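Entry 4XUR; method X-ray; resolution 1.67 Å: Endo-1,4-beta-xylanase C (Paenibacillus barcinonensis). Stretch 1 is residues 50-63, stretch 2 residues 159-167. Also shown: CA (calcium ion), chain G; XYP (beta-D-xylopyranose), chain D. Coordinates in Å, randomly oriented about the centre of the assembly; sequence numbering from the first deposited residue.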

# COMPACT_ATOMS: atom_id res chain seq x y z
N LEU A 50 8.73 5.94 -2.19
CA LEU A 50 8.98 4.91 -1.24
C LEU A 50 9.20 3.62 -1.96
O LEU A 50 8.30 3.09 -2.60
CB LEU A 50 7.74 4.77 -0.31
CG LEU A 50 7.89 3.69 0.78
CD1 LEU A 50 9.13 3.91 1.62
CD2 LEU A 50 6.60 3.68 1.59
N LYS A 51 10.44 3.09 -1.88
CA LYS A 51 10.81 1.85 -2.49
C LYS A 51 10.68 0.71 -1.52
O LYS A 51 11.19 0.80 -0.42
CB LYS A 51 12.23 1.89 -3.04
CG LYS A 51 12.61 0.64 -3.87
CD LYS A 51 14.09 0.65 -4.34
CE LYS A 51 14.28 -0.47 -5.40
NZ LYS A 51 15.41 -0.24 -6.33
N THR A 52 10.00 -0.34 -1.94
CA THR A 52 9.98 -1.59 -1.17
C THR A 52 10.77 -2.64 -1.97
O THR A 52 10.51 -2.88 -3.14
CB THR A 52 8.52 -2.11 -0.93
OG1 THR A 52 7.77 -1.08 -0.30
CG2 THR A 52 8.56 -3.38 -0.11
N SER A 53 11.67 -3.32 -1.29
CA SER A 53 12.57 -4.31 -1.89
C SER A 53 12.81 -5.42 -0.93
O SER A 53 12.34 -5.39 0.21
CB SER A 53 13.92 -3.64 -2.28
OG SER A 53 14.61 -3.22 -1.12
N SER A 54 13.61 -6.42 -1.34
CA SER A 54 13.85 -7.61 -0.51
C SER A 54 12.52 -8.30 -0.18
O SER A 54 12.38 -8.85 0.93
CB SER A 54 14.59 -7.28 0.80
OG SER A 54 15.89 -6.80 0.54
N ARG A 55 11.59 -8.30 -1.13
CA ARG A 55 10.30 -8.96 -0.98
C ARG A 55 10.50 -10.47 -1.23
O ARG A 55 11.15 -10.85 -2.18
CB ARG A 55 9.26 -8.37 -1.93
CG ARG A 55 9.07 -6.84 -1.84
CD ARG A 55 8.11 -6.30 -2.93
NE ARG A 55 6.73 -6.85 -2.77
CZ ARG A 55 6.05 -7.51 -3.70
NH1 ARG A 55 6.54 -7.74 -4.89
NH2 ARG A 55 4.81 -8.00 -3.41
N SER A 56 9.96 -11.29 -0.35
CA SER A 56 10.04 -12.77 -0.56
C SER A 56 8.65 -13.39 -0.31
O SER A 56 8.53 -14.62 -0.11
CB SER A 56 11.09 -13.37 0.36
OG SER A 56 10.84 -13.25 1.73
N GLU A 57 7.62 -12.55 -0.32
CA GLU A 57 6.25 -13.00 -0.37
C GLU A 57 5.43 -11.99 -1.19
O GLU A 57 5.83 -10.83 -1.39
CB GLU A 57 5.65 -13.12 1.05
CG GLU A 57 6.37 -14.00 2.05
CD GLU A 57 6.30 -15.51 1.77
OE1 GLU A 57 5.55 -15.95 0.90
OE2 GLU A 57 7.08 -16.27 2.44
N THR A 58 4.30 -12.45 -1.74
CA THR A 58 3.44 -11.57 -2.55
C THR A 58 2.91 -10.49 -1.63
O THR A 58 2.68 -9.37 -2.07
CB THR A 58 2.17 -12.28 -3.13
OG1 THR A 58 1.40 -12.82 -2.05
CG2 THR A 58 2.54 -13.38 -4.11
N TYR A 59 2.73 -10.86 -0.35
CA TYR A 59 2.14 -9.95 0.63
C TYR A 59 3.10 -8.93 1.28
O TYR A 59 2.64 -8.07 2.06
CB TYR A 59 1.37 -10.75 1.68
CG TYR A 59 2.16 -11.69 2.53
CD1 TYR A 59 2.89 -11.24 3.62
CD2 TYR A 59 2.16 -13.07 2.26
CE1 TYR A 59 3.62 -12.12 4.42
CE2 TYR A 59 2.88 -13.97 3.07
CZ TYR A 59 3.60 -13.48 4.14
OH TYR A 59 4.33 -14.34 4.96
N HIS A 60 4.39 -9.01 0.97
CA HIS A 60 5.34 -7.97 1.34
C HIS A 60 5.07 -6.70 0.54
O HIS A 60 4.92 -6.73 -0.68
CB HIS A 60 6.79 -8.45 1.13
CG HIS A 60 7.19 -9.53 2.04
ND1 HIS A 60 8.39 -10.22 1.92
CD2 HIS A 60 6.58 -10.04 3.13
CE1 HIS A 60 8.46 -11.12 2.89
NE2 HIS A 60 7.39 -11.02 3.64
N GLY A 61 5.05 -5.57 1.23
CA GLY A 61 4.73 -4.29 0.63
C GLY A 61 4.64 -3.20 1.66
O GLY A 61 4.65 -3.50 2.87
N PRO A 62 4.60 -1.92 1.21
CA PRO A 62 4.61 -0.82 2.18
C PRO A 62 3.21 -0.62 2.80
O PRO A 62 2.23 -0.62 2.06
CB PRO A 62 5.00 0.40 1.28
CG PRO A 62 4.43 0.05 -0.06
CD PRO A 62 4.42 -1.46 -0.17
N LEU A 63 3.15 -0.46 4.09
CA LEU A 63 1.87 -0.32 4.81
C LEU A 63 1.94 0.89 5.72
O LEU A 63 2.99 1.18 6.31
CB LEU A 63 1.62 -1.55 5.66
CG LEU A 63 0.43 -1.65 6.62
CD1 LEU A 63 -0.00 -3.12 6.81
CD2 LEU A 63 0.67 -1.10 8.04
CA CA G . 7.29 12.10 -4.30
C1 XYP D . 0.65 -12.05 6.83
C2 XYP D . 0.01 -13.36 6.46
C3 XYP D . -0.43 -13.39 5.03
C4 XYP D . -1.28 -12.15 4.73
C5 XYP D . -0.57 -10.88 5.18
O2 XYP D . 0.98 -14.44 6.71
O3 XYP D . -1.21 -14.55 4.76
O4 XYP D . -1.50 -12.08 3.35
O5 XYP D . -0.28 -10.95 6.56
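Stretch 2 159-167: TDTIPFYVD

The most unusual feature of this contact is the way the guanidinium of Arg55 replaces the backbone ladder where the two strands stop pairing. Its NH1 donates to two backbone carbonyls of stretch 2, two residues apart, to Ile162 O at 2.9 Å (N-H...O angle 151°) and to Asp160 O at 3.0 Å (143°). Both carbonyl oxygens lie at the edge of the guanidinium, near its plane, as in-plane N-H donors require, while Phe164 CE2 covers one face, 3.5 Å from Arg55 NE. The side chain is held in this pose from its own stretch: NE and NH2 of Arg55 donate to His60 O at 2.8 and 3.0 Å.

Before this point the pairing is regular. Residues 164-167 form a strand that runs against strand 50-53, with 153° between their N-to-C directions and a closest axial approach of 4.7 Å. Leu50 faces Val166 (CA-CA 5.3 Å) and Thr52 faces Phe164 (CA-CA 5.6 Å) as hydrogen-bonded pairs; between them Lys51 and Tyr165 form a non-hydrogen-bonded pair, whose CA atoms are 4.4 Å apart. The evidence is two reciprocal pairs of bonds: Leu50 N to Val166 O and Val166 N to Leu50 O, both 2.9 Å, then Thr52 N to Phe164 O at 2.9 Å and Phe164 N to Thr52 O at 3.0 Å. A CA-H...O contact from Tyr165 CA to Leu50 O, 3.3 Å, accompanies them.

Side chains alternate between the faces of the sheet. On the face of Lys51 and Tyr165, the lysine is extended, all four chi angles t, and its NZ donates to Tyr165 OH at 2.9 Å. The other face carries Leu50, Thr52, Phe164 and Val166. There Leu50 CB lies 3.9 Å from Val166 CG2, and Pro62 adds apolar contacts: its CD is 3.8 Å from Phe164 CZ and its CG 4.1 Å from Val166 CG2. Water 1 donates to Leu50 O (2.8 Å) and Phe164 O (2.9 Å) and accepts from Thr52 OG1 (2.8 Å), linking the strands on this side.

Beyond Ser53, whose CB is 4.0 Å from Pro163 CB, water takes over the main-chain links: water 2 accepts from Arg55 N (3.0 Å) and donates to Thr161 O (2.7 Å), and water 3 donates to Arg55 O (2.6 Å) and Thr161 O (2.9 Å). Thr161 CG2 packs 3.7 Å from Glu57 N. Altogether the contact buries 764 Å², both sides summed.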

# COMPACT_ATOMS: atom_id res chain seq x y z
N THR A 159 8.81 -13.14 -10.34
CA THR A 159 8.02 -12.08 -10.96
C THR A 159 7.04 -11.50 -9.94
O THR A 159 6.73 -10.31 -9.96
CB THR A 159 7.23 -12.61 -12.18
OG1 THR A 159 6.64 -13.89 -11.88
CG2 THR A 159 8.14 -12.80 -13.37
N ASP A 160 6.56 -12.35 -9.04
CA ASP A 160 5.67 -11.94 -7.96
C ASP A 160 6.30 -11.01 -6.95
O ASP A 160 5.59 -10.17 -6.32
CB ASP A 160 5.19 -13.16 -7.14
CG ASP A 160 4.25 -14.05 -7.91
OD1 ASP A 160 3.33 -13.59 -8.64
OD2 ASP A 160 4.42 -15.27 -7.73
N THR A 161 7.63 -11.12 -6.75
CA THR A 161 8.29 -10.49 -5.61
C THR A 161 9.23 -9.37 -6.01
O THR A 161 10.18 -9.06 -5.30
CB THR A 161 8.99 -11.53 -4.68
OG1 THR A 161 9.92 -12.28 -5.44
CG2 THR A 161 7.99 -12.42 -3.98
N ILE A 162 9.02 -8.82 -7.20
CA ILE A 162 9.82 -7.75 -7.65
C ILE A 162 9.70 -6.51 -6.74
O ILE A 162 8.64 -6.27 -6.14
CB ILE A 162 9.48 -7.29 -9.11
CG1 ILE A 162 7.99 -6.99 -9.24
CG2 ILE A 162 9.94 -8.33 -10.10
CD1 ILE A 162 7.75 -5.75 -10.04
N PRO A 163 10.80 -5.72 -6.61
CA PRO A 163 10.71 -4.47 -5.87
C PRO A 163 9.84 -3.46 -6.60
O PRO A 163 9.68 -3.55 -7.83
CB PRO A 163 12.16 -3.97 -5.82
CG PRO A 163 12.77 -4.52 -7.08
CD PRO A 163 12.11 -5.88 -7.30
N PHE A 164 9.26 -2.49 -5.89
CA PHE A 164 8.44 -1.48 -6.51
C PHE A 164 8.34 -0.21 -5.63
O PHE A 164 8.66 -0.24 -4.47
CB PHE A 164 7.04 -1.99 -6.88
CG PHE A 164 6.16 -2.37 -5.70
CD1 PHE A 164 5.46 -1.42 -5.04
CD2 PHE A 164 6.08 -3.68 -5.30
CE1 PHE A 164 4.67 -1.78 -3.95
CE2 PHE A 164 5.26 -4.06 -4.25
CZ PHE A 164 4.56 -3.07 -3.58
N TYR A 165 7.93 0.86 -6.28
CA TYR A 165 7.85 2.21 -5.72
C TYR A 165 6.41 2.61 -5.56
O TYR A 165 5.59 2.26 -6.39
CB TYR A 165 8.51 3.24 -6.67
CG TYR A 165 9.97 2.88 -7.00
CD1 TYR A 165 10.26 1.96 -8.02
CD2 TYR A 165 11.01 3.39 -6.23
CE1 TYR A 165 11.61 1.62 -8.32
CE2 TYR A 165 12.34 3.05 -6.48
CZ TYR A 165 12.61 2.18 -7.56
OH TYR A 165 13.92 1.83 -7.81
N VAL A 166 6.11 3.34 -4.49
CA VAL A 166 4.84 4.08 -4.41
C VAL A 166 5.08 5.56 -4.08
O VAL A 166 6.11 5.89 -3.50
CB VAL A 166 3.84 3.54 -3.34
CG1 VAL A 166 3.48 2.08 -3.63
CG2 VAL A 166 4.37 3.66 -1.93
N ASP A 167 4.16 6.41 -4.49
CA ASP A 167 4.26 7.86 -4.30
C ASP A 167 2.87 8.51 -4.34
O ASP A 167 1.90 7.91 -4.78
CB ASP A 167 5.17 8.48 -5.39
CG ASP A 167 5.80 9.78 -5.00
OD1 ASP A 167 5.74 10.23 -3.82
OD2 ASP A 167 6.43 10.36 -5.92
O HOH W 1 6.93 0.68 -2.34
O HOH W 2 11.62 -7.19 -3.89
O HOH W 3 12.43 -10.65 -4.43
O HOH W 4 5.71 13.51 -4.92